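Side-chain contact in NIPSNAP domain-containing protein (Burkholderia xenovorans, PDB 5KAK), which is of unknown function but belongs to the NipSnap family, whose domain is related to the dimeric alpha/beta barrel proteins: residues 85-88 and 89-93. Numbering follows the deposited sequence. Where two conformers were deposited one is given.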
ATOM      1  N   GLN E  85      25.850   1.443  18.646  1.00 22.03           N
ATOM      2  CA  GLN E  85      24.868   2.501  18.863  1.00 21.84           C
ATOM      3  C   GLN E  85      25.377   3.835  18.332  1.00 20.31           C
ATOM      4  O   GLN E  85      24.637   4.568  17.665  1.00 21.91           O
ATOM      5  CB  GLN E  85      24.518   2.614  20.350  1.00 27.96           C
ATOM      6  CG  GLN E  85      23.759   1.423  20.916  1.00 30.29           C
ATOM      7  CD  GLN E  85      22.305   1.369  20.457  1.00 38.96           C
ATOM      8  OE1 GLN E  85      21.772   2.342  19.920  1.00 41.43           O
ATOM      9  NE2 GLN E  85      21.657   0.229  20.676  1.00 41.53           N
ATOM     10  N   GLU E  86      26.648   4.152  18.592  1.00 20.48           N
ATOM     11  CA  GLU E  86      27.202   5.415  18.109  1.00 25.43           C
ATOM     12  C   GLU E  86      27.288   5.440  16.586  1.00 24.67           C
ATOM     13  O   GLU E  86      26.950   6.450  15.959  1.00 23.88           O
ATOM     14  CB  GLU E  86      28.577   5.664  18.733  1.00 22.78           C
ATOM     15  CG  GLU E  86      29.335   6.832  18.121  1.00 24.43           C
ATOM     16  CD  GLU E  86      28.646   8.168  18.345  1.00 26.33           C
ATOM     17  OE1 GLU E  86      27.726   8.245  19.196  1.00 22.74           O
ATOM     18  OE2 GLU E  86      29.036   9.146  17.668  1.00 29.71           O
ATOM     19  N   TYR E  87      27.729   4.338  15.973  1.00 26.09           N
ATOM     20  CA  TYR E  87      27.819   4.290  14.516  1.00 23.27           C
ATOM     21  C   TYR E  87      26.461   4.530  13.864  1.00 24.59           C
ATOM     22  O   TYR E  87      26.355   5.294  12.896  1.00 20.29           O
ATOM     23  CB  TYR E  87      28.401   2.947  14.070  1.00 19.96           C
ATOM     24  CG  TYR E  87      28.161   2.649  12.610  1.00 19.82           C
ATOM     25  CD1 TYR E  87      28.992   3.163  11.634  1.00 20.14           C
ATOM     26  CD2 TYR E  87      27.094   1.854  12.204  1.00 19.45           C
ATOM     27  CE1 TYR E  87      28.772   2.906  10.302  1.00 20.08           C
ATOM     28  CE2 TYR E  87      26.863   1.596  10.869  1.00 25.39           C
ATOM     29  CZ  TYR E  87      27.702   2.124   9.923  1.00 19.66           C
ATOM     30  OH  TYR E  87      27.482   1.860   8.594  1.00 22.71           O
ATOM     31  N   VAL E  88      25.412   3.894  14.381  1.00 24.05           N
ATOM     32  CA  VAL E  88      24.077   4.073  13.809  1.00 19.80           C
ATOM     33  C   VAL E  88      23.609   5.513  13.982  1.00 29.36           C
ATOM     34  O   VAL E  88      23.097   6.136  13.041  1.00 22.83           O
ATOM     35  CB  VAL E  88      23.084   3.085  14.442  1.00 19.60           C
ATOM     36  CG1 VAL E  88      21.655   3.448  14.056  1.00 22.25           C
ATOM     37  CG2 VAL E  88      23.401   1.671  13.999  1.00 22.77           C
ATOM     38  N   ARG E  89      23.778   6.063  15.187  1.00 23.85           N
ATOM     39  CA  ARG E  89      23.307   7.415  15.473  1.00 21.20           C
ATOM     40  C   ARG E  89      24.009   8.445  14.594  1.00 21.75           C
ATOM     41  O   ARG E  89      23.367   9.331  14.015  1.00 21.98           O
ATOM     42  CB  ARG E  89      23.528   7.734  16.957  1.00 27.00           C
ATOM     43  CG  ARG E  89      23.223   9.181  17.346  1.00 29.52           C
ATOM     44  CD  ARG E  89      24.117   9.668  18.493  1.00 31.52           C
ATOM     45  NE  ARG E  89      25.495   9.929  18.068  1.00 33.66           N
ATOM     46  CZ  ARG E  89      25.892  11.025  17.419  1.00 29.52           C
ATOM     47  NH1 ARG E  89      27.163  11.170  17.069  1.00 28.38           N
ATOM     48  NH2 ARG E  89      25.015  11.970  17.102  1.00 31.22           N
ATOM     49  N   LYS E  90      25.333   8.336  14.478  1.00 21.53           N
ATOM     50  CA  LYS E  90      26.098   9.326  13.729  0.52 25.13           C
ATOM     51  C   LYS E  90      25.846   9.213  12.229  1.00 27.29           C
ATOM     52  O   LYS E  90      25.624  10.225  11.552  1.00 24.50           O
ATOM     53  CB  LYS E  90      27.591   9.165  14.036  0.52 24.00           C
ATOM     54  CG  LYS E  90      28.500  10.169  13.342  0.52 27.32           C
ATOM     55  CD  LYS E  90      29.973   9.832  13.567  0.52 27.30           C
ATOM     56  CE  LYS E  90      30.873  10.968  13.118  0.52 29.24           C
ATOM     57  NZ  LYS E  90      30.538  11.440  11.745  0.52 27.42           N
ATOM     58  N   ASN E  91      25.858   7.989  11.692  1.00 21.32           N
ATOM     59  CA  ASN E  91      25.991   7.816  10.254  1.00 21.29           C
ATOM     60  C   ASN E  91      24.762   7.289   9.542  1.00 26.03           C
ATOM     61  O   ASN E  91      24.546   7.661   8.392  1.00 21.13           O
ATOM     62  CB  ASN E  91      27.152   6.869   9.943  1.00 21.07           C
ATOM     63  CG  ASN E  91      28.461   7.386  10.476  1.00 25.65           C
ATOM     64  OD1 ASN E  91      28.997   8.378   9.972  1.00 28.22           O
ATOM     65  ND2 ASN E  91      28.984   6.731  11.501  1.00 24.61           N
ATOM     66  N   ILE E  92      23.980   6.410  10.162  1.00 22.64           N
ATOM     67  CA  ILE E  92      22.890   5.734   9.467  1.00 20.17           C
ATOM     68  C   ILE E  92      21.537   6.340   9.809  1.00 20.42           C
ATOM     69  O   ILE E  92      20.690   6.509   8.926  1.00 20.52           O
ATOM     70  CB  ILE E  92      22.911   4.221   9.769  1.00 19.63           C
ATOM     71  CG1 ILE E  92      24.217   3.582   9.268  1.00 19.51           C
ATOM     72  CG2 ILE E  92      21.691   3.538   9.151  1.00 19.41           C
ATOM     73  CD1 ILE E  92      24.553   3.875   7.820  1.00 19.69           C
ATOM     74  N   GLN E  93      21.320   6.640  11.086  1.00 15.85           N
ATOM     75  CA  GLN E  93      20.070   7.251  11.535  1.00 18.01           C
ATOM     76  C   GLN E  93      19.585   8.393  10.646  1.00 15.99           C
ATOM     77  O   GLN E  93      18.390   8.407  10.307  1.00 16.76           O
ATOM     78  CB  GLN E  93      20.253   7.718  12.988  1.00 21.43           C
ATOM     79  CG  GLN E  93      19.081   8.484  13.530  1.00 23.90           C
ATOM     80  CD  GLN E  93      17.883   7.595  13.735  1.00 27.72           C
ATOM     81  OE1 GLN E  93      18.027   6.443  14.136  1.00 32.28           O
ATOM     82  NE2 GLN E  93      16.694   8.114  13.445  1.00 21.47           N
TER
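Glu86 and Arg89 form an i to i+3 salt bridge on the outer side of helix 82-92, in an alpha/beta NIPSNAP domain built on a four-stranded antiparallel sheet. The two side chains run alongside each other and point the same way, and the arginine grips the acid side-on. Its NH1 meets Glu86 OE2 at 2.8 Å in an almost straight bond, on the syn side, while NE reaches Glu86 OE1 at 3.0 Å from above the carboxylate plane. The two planes stand 33° apart, not coplanar, though both oxygens lie near the guanidinium plane. Both chains start with CG anti to the backbone N and then bend, Glu86 at chi2 (64°) and Arg89 at chi2 and chi3, bringing NE and NH1 alongside the carboxylate. Long, flexible, charged residues suit this exposed surface.

The side facing helix 23-42 is largely buried and mixes aromatic, aliphatic and amide groups. Tyr87 meets Phe30 of that helix edge-to-face. Ile92 lies obliquely to the Tyr87 ring, its CG1 3.7 Å from Tyr87 CE2 and its CD1 beside the hydroxyl; apolar carbon suits a buried site that also touches Phe30. Asn91 crosses Tyr87 at about a right angle; its ND2 makes a weak hydrogen bond to Tyr87 O, where an amide suits burial by adding a second donor to Asn91 N.

The helix then widens into a pi-type turn. Gln93, whose amide end bonds to Pro20 and Asn21 of the second subunit, gives its backbone N to Val88 O at 2.7 Å, and that oxygen also accepts Ile92 N at 3.0 Å.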